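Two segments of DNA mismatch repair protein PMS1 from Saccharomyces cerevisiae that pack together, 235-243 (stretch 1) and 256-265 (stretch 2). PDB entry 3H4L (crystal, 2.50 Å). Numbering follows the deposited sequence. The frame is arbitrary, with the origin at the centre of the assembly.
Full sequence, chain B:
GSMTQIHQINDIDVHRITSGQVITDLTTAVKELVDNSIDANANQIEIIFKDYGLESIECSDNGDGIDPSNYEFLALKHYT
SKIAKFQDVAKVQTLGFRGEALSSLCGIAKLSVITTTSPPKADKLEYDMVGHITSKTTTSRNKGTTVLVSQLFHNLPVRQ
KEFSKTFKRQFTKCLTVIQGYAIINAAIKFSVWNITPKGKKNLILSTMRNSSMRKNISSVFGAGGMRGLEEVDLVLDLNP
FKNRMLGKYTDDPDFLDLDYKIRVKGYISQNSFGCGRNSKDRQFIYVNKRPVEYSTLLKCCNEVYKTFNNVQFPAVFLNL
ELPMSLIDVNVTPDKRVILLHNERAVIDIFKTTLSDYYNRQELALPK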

ATOM      1  N   VAL B 235      28.970  19.096  15.359  1.00 58.86           N
ATOM      2  CA  VAL B 235      28.747  19.807  16.611  1.00 59.79           C
ATOM      3  C   VAL B 235      29.069  21.289  16.420  1.00 60.90           C
ATOM      4  O   VAL B 235      30.238  21.685  16.434  1.00 61.94           O
ATOM      5  CB  VAL B 235      29.627  19.255  17.758  1.00 58.93           C
ATOM      6  CG1 VAL B 235      29.354  20.031  19.043  1.00 59.49           C
ATOM      7  CG2 VAL B 235      29.336  17.788  17.981  1.00 58.86           C
ATOM      8  N   LEU B 236      28.029  22.100  16.236  1.00 60.74           N
ATOM      9  CA  LEU B 236      28.189  23.540  16.057  1.00 61.43           C
ATOM     10  C   LEU B 236      28.270  24.222  17.423  1.00 63.06           C
ATOM     11  O   LEU B 236      27.261  24.374  18.109  1.00 63.80           O
ATOM     12  CB  LEU B 236      26.999  24.112  15.290  1.00 60.18           C
ATOM     13  CG  LEU B 236      26.552  23.329  14.058  1.00 59.21           C
ATOM     14  CD1 LEU B 236      25.273  23.934  13.497  1.00 57.94           C
ATOM     15  CD2 LEU B 236      27.666  23.334  13.025  1.00 59.90           C
ATOM     16  N   ASP B 237      29.469  24.623  17.828  1.00 64.88           N
ATOM     17  CA  ASP B 237      29.625  25.299  19.109  1.00 66.51           C
ATOM     18  C   ASP B 237      29.163  26.736  18.911  1.00 66.57           C
ATOM     19  O   ASP B 237      29.792  27.502  18.181  1.00 66.63           O
ATOM     20  CB  ASP B 237      31.087  25.278  19.550  1.00 68.76           C
ATOM     21  CG  ASP B 237      31.276  25.822  20.951  1.00 70.83           C
ATOM     22  OD1 ASP B 237      30.904  26.990  21.189  1.00 71.63           O
ATOM     23  OD2 ASP B 237      31.793  25.079  21.814  1.00 72.64           O
ATOM     24  N   LEU B 238      28.070  27.108  19.565  1.00 66.47           N
ATOM     25  CA  LEU B 238      27.528  28.450  19.409  1.00 66.38           C
ATOM     26  C   LEU B 238      27.590  29.305  20.679  1.00 67.44           C
ATOM     27  O   LEU B 238      27.043  30.408  20.713  1.00 67.82           O
ATOM     28  CB  LEU B 238      26.081  28.342  18.929  1.00 65.62           C
ATOM     29  CG  LEU B 238      25.565  29.428  17.990  1.00 65.83           C
ATOM     30  CD1 LEU B 238      26.262  29.326  16.647  1.00 65.67           C
ATOM     31  CD2 LEU B 238      24.083  29.257  17.799  1.00 66.92           C
ATOM     32  N   ASN B 239      28.265  28.803  21.710  1.00 68.50           N
ATOM     33  CA  ASN B 239      28.389  29.507  22.991  1.00 69.64           C
ATOM     34  C   ASN B 239      28.837  30.972  22.910  1.00 71.12           C
ATOM     35  O   ASN B 239      28.302  31.829  23.616  1.00 71.80           O
ATOM     36  CB  ASN B 239      29.332  28.732  23.916  1.00 69.10           C
ATOM     37  CG  ASN B 239      28.755  27.395  24.351  1.00 69.17           C
ATOM     38  OD1 ASN B 239      27.740  27.341  25.043  1.00 68.38           O
ATOM     39  ND2 ASN B 239      29.399  26.308  23.941  1.00 68.99           N
ATOM     40  N   PRO B 240      29.834  31.281  22.065  1.00 71.69           N
ATOM     41  CA  PRO B 240      30.273  32.675  21.972  1.00 72.04           C
ATOM     42  C   PRO B 240      29.346  33.528  21.103  1.00 73.15           C
ATOM     43  O   PRO B 240      29.687  34.656  20.751  1.00 73.14           O
ATOM     44  CB  PRO B 240      31.666  32.547  21.371  1.00 72.06           C
ATOM     45  CG  PRO B 240      31.504  31.388  20.441  1.00 71.22           C
ATOM     46  CD  PRO B 240      30.737  30.400  21.300  1.00 71.42           C
ATOM     47  N   PHE B 241      28.178  32.991  20.760  1.00 74.18           N
ATOM     48  CA  PHE B 241      27.233  33.722  19.921  1.00 74.35           C
ATOM     49  C   PHE B 241      25.893  34.051  20.574  1.00 74.92           C
ATOM     50  O   PHE B 241      25.023  34.635  19.928  1.00 74.48           O
ATOM     51  CB  PHE B 241      26.975  32.962  18.617  1.00 75.05           C
ATOM     52  CG  PHE B 241      28.154  32.924  17.684  1.00 74.41           C
ATOM     53  CD1 PHE B 241      29.305  32.225  18.022  1.00 74.20           C
ATOM     54  CD2 PHE B 241      28.099  33.568  16.454  1.00 74.65           C
ATOM     55  CE1 PHE B 241      30.385  32.162  17.147  1.00 74.89           C
ATOM     56  CE2 PHE B 241      29.172  33.511  15.573  1.00 75.52           C
ATOM     57  CZ  PHE B 241      30.318  32.805  15.920  1.00 74.96           C
ATOM     58  N   LYS B 242      25.702  33.674  21.836  1.00 75.41           N
ATOM     59  CA  LYS B 242      24.448  34.009  22.499  1.00 76.87           C
ATOM     60  C   LYS B 242      24.507  35.495  22.851  1.00 78.06           C
ATOM     61  O   LYS B 242      25.508  35.969  23.392  1.00 77.91           O
ATOM     62  CB  LYS B 242      24.232  33.138  23.737  1.00 76.76           C
ATOM     63  CG  LYS B 242      25.480  32.565  24.368  1.00 75.88           C
ATOM     64  CD  LYS B 242      25.075  31.589  25.451  1.00 75.67           C
ATOM     65  CE  LYS B 242      26.230  31.221  26.352  1.00 75.92           C
ATOM     66  NZ  LYS B 242      25.745  30.385  27.483  1.00 75.31           N
ATOM     67  N   ASN B 243      23.427  36.218  22.543  1.00 80.17           N
ATOM     68  CA  ASN B 243      23.358  37.670  22.725  1.00 82.17           C
ATOM     69  C   ASN B 243      22.908  38.319  24.035  1.00 83.44           C
ATOM     70  O   ASN B 243      23.544  39.267  24.487  1.00 84.45           O
ATOM     71  CB  ASN B 243      22.544  38.273  21.578  1.00 82.07           C
TER
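Stretch 2 256-265: LDLDYKIRVK

The apolar centre of this contact is the ring of Tyr260 laid against Leu238. The CB of Leu238 stands 3.8 Å from the centroid of the Tyr260 ring and only 9° off its normal, a CH-pi contact over the face, while CD2 of Leu238 comes to 3.1 Å from CZ of Tyr260, a tight approach. A branched aliphatic chain suits this place because it can cover a flat aromatic surface; chi1 of Tyr260 is t, and its hydroxyl is hydrogen-bonded elsewhere in the structure. At the ring edge, CB of Lys242 lies 4.3 Å from CD1 of Tyr260. The same buried layer continues along the sheet: CD2 of Leu238 is 4.4 Å from CD1 of Ile262, CB of Leu236 is 4.1 Å from CB of Ile262, and CD1 of Leu236 reaches to 4.3 Å from CG2 of Val264.

These side chains are held in place by an antiparallel pairing of extended backbones. Strand 261-265 runs against strand 235-237 at a crossing angle of 163°, with the axes 4.5 Å apart at their closest. Leu236 and Ile262 form the hydrogen-bonded pair: N of Leu236 donates to O of Ile262 at 2.8 Å, and N of Ile262 donates to O of Leu236 at 3.0 Å. The flanking pairs, Val235 with Arg263 and Asp237 with Lys261, are non-hydrogen-bonded and bring their CA atoms to 4.5 and 4.6 Å respectively. Just beyond the strand of stretch 1, N of Leu238 still donates to O of Tyr260 at 2.8 Å.

Because side chains alternate, Val235, Asp237 and Lys261 lie on the face opposite Leu236 and Ile262. This face is more open, and a long, flexible lysine serves it well: CD of Lys261 packs 4.0 Å from CG1 of Val235, while its NZ makes a long salt bridge of 3.6 Å to OD2 of Asp237 and another, of 3.4 Å, to OD1 of Asp259.

At the polar end, the chain of stretch 1 turns into a 3-10 segment, and Asn239 takes over the pairing with its side chain. Its amide group can both accept and donate: OD1 of Asn239 receives N of Tyr260 at 2.6 Å, and ND2 of Asn239 gives a weak bond to OD1 of Asp259 at 3.5 Å and another bond to OD1 of Asp237 at 3.2 Å. Farthest out, the extended chain of Lys242 carries its NZ to O of Leu258 at 2.7 Å, tying the loop before the second strand to stretch 1.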

ATOM      1  N   LEU B 256      26.772  27.469  35.937  1.00 76.72           N
ATOM      2  CA  LEU B 256      25.584  26.738  35.503  1.00 76.78           C
ATOM      3  C   LEU B 256      24.903  27.443  34.331  1.00 76.01           C
ATOM      4  O   LEU B 256      23.675  27.534  34.290  1.00 75.70           O
ATOM      5  CB  LEU B 256      24.597  26.587  36.673  1.00 76.67           C
ATOM      6  N   ASP B 257      25.707  27.935  33.387  1.00 75.17           N
ATOM      7  CA  ASP B 257      25.191  28.630  32.206  1.00 74.05           C
ATOM      8  C   ASP B 257      24.775  27.620  31.128  1.00 73.99           C
ATOM      9  O   ASP B 257      25.092  26.430  31.224  1.00 73.02           O
ATOM     10  CB  ASP B 257      26.251  29.591  31.657  1.00 72.68           C
ATOM     11  N   LEU B 258      24.068  28.096  30.107  1.00 73.97           N
ATOM     12  CA  LEU B 258      23.603  27.228  29.025  1.00 73.54           C
ATOM     13  C   LEU B 258      24.702  26.853  28.024  1.00 73.54           C
ATOM     14  O   LEU B 258      25.325  27.730  27.419  1.00 72.89           O
ATOM     15  CB  LEU B 258      22.434  27.897  28.292  1.00 73.91           C
ATOM     16  N   ASP B 259      24.935  25.548  27.861  1.00 73.41           N
ATOM     17  CA  ASP B 259      25.937  25.035  26.918  1.00 72.65           C
ATOM     18  C   ASP B 259      25.277  25.054  25.539  1.00 71.68           C
ATOM     19  O   ASP B 259      24.578  24.110  25.162  1.00 71.34           O
ATOM     20  CB  ASP B 259      26.330  23.592  27.275  1.00 73.53           C
ATOM     21  CG  ASP B 259      27.565  23.103  26.509  1.00 75.56           C
ATOM     22  OD1 ASP B 259      27.792  23.573  25.373  1.00 76.50           O
ATOM     23  OD2 ASP B 259      28.303  22.238  27.038  1.00 75.14           O
ATOM     24  N   TYR B 260      25.499  26.133  24.795  1.00 70.67           N
ATOM     25  CA  TYR B 260      24.896  26.291  23.478  1.00 69.35           C
ATOM     26  C   TYR B 260      25.621  25.549  22.356  1.00 68.15           C
ATOM     27  O   TYR B 260      26.246  26.167  21.492  1.00 67.10           O
ATOM     28  CB  TYR B 260      24.790  27.779  23.126  1.00 69.77           C
ATOM     29  CG  TYR B 260      23.816  28.076  22.008  1.00 70.53           C
ATOM     30  CD1 TYR B 260      23.519  29.390  21.651  1.00 71.02           C
ATOM     31  CD2 TYR B 260      23.174  27.045  21.318  1.00 70.47           C
ATOM     32  CE1 TYR B 260      22.603  29.672  20.635  1.00 71.18           C
ATOM     33  CE2 TYR B 260      22.263  27.314  20.302  1.00 71.16           C
ATOM     34  CZ  TYR B 260      21.981  28.628  19.966  1.00 71.65           C
ATOM     35  OH  TYR B 260      21.087  28.894  18.954  1.00 71.59           O
ATOM     36  N   LYS B 261      25.524  24.221  22.380  1.00 66.08           N
ATOM     37  CA  LYS B 261      26.135  23.376  21.359  1.00 64.22           C
ATOM     38  C   LYS B 261      25.030  22.665  20.577  1.00 63.17           C
ATOM     39  O   LYS B 261      24.080  22.132  21.159  1.00 63.09           O
ATOM     40  CB  LYS B 261      27.069  22.333  21.995  1.00 63.68           C
ATOM     41  CG  LYS B 261      28.444  22.856  22.427  1.00 63.18           C
ATOM     42  CD  LYS B 261      29.409  21.694  22.694  1.00 62.35           C
ATOM     43  CE  LYS B 261      30.820  22.160  23.049  1.00 61.57           C
ATOM     44  NZ  LYS B 261      30.911  22.714  24.428  1.00 61.91           N
ATOM     45  N   ILE B 262      25.141  22.671  19.256  1.00 61.17           N
ATOM     46  CA  ILE B 262      24.141  22.012  18.430  1.00 59.20           C
ATOM     47  C   ILE B 262      24.723  20.761  17.786  1.00 57.40           C
ATOM     48  O   ILE B 262      25.650  20.830  16.979  1.00 54.83           O
ATOM     49  CB  ILE B 262      23.613  22.936  17.313  1.00 59.63           C
ATOM     50  CG1 ILE B 262      23.051  24.221  17.919  1.00 59.27           C
ATOM     51  CG2 ILE B 262      22.526  22.214  16.515  1.00 59.01           C
ATOM     52  CD1 ILE B 262      22.620  25.246  16.888  1.00 60.58           C
ATOM     53  N   ARG B 263      24.171  19.618  18.167  1.00 56.07           N
ATOM     54  CA  ARG B 263      24.608  18.345  17.629  1.00 55.31           C
ATOM     55  C   ARG B 263      23.763  18.022  16.393  1.00 54.41           C
ATOM     56  O   ARG B 263      22.533  17.895  16.477  1.00 53.07           O
ATOM     57  CB  ARG B 263      24.457  17.254  18.689  1.00 54.91           C
ATOM     58  N   VAL B 264      24.429  17.913  15.245  1.00 53.09           N
ATOM     59  CA  VAL B 264      23.757  17.601  13.986  1.00 51.11           C
ATOM     60  C   VAL B 264      24.103  16.176  13.549  1.00 50.52           C
ATOM     61  O   VAL B 264      25.231  15.890  13.135  1.00 48.25           O
ATOM     62  CB  VAL B 264      24.168  18.598  12.880  1.00 50.86           C
ATOM     63  CG1 VAL B 264      23.648  18.140  11.521  1.00 49.78           C
ATOM     64  CG2 VAL B 264      23.625  19.974  13.214  1.00 50.86           C
ATOM     65  N   LYS B 265      23.122  15.284  13.654  1.00 49.92           N
ATOM     66  CA  LYS B 265      23.321  13.891  13.282  1.00 48.90           C
ATOM     67  C   LYS B 265      22.312  13.443  12.239  1.00 49.07           C
ATOM     68  O   LYS B 265      21.174  13.927  12.198  1.00 48.75           O
ATOM     69  CB  LYS B 265      23.220  12.996  14.519  1.00 47.75           C
ATOM     70  CG  LYS B 265      24.251  13.309  15.589  1.00 48.93           C
ATOM     71  CD  LYS B 265      24.167  12.340  16.766  1.00 50.79           C
ATOM     72  CE  LYS B 265      25.265  12.628  17.777  1.00 52.04           C
ATOM     73  NZ  LYS B 265      25.348  11.606  18.851  1.00 53.44           N
TER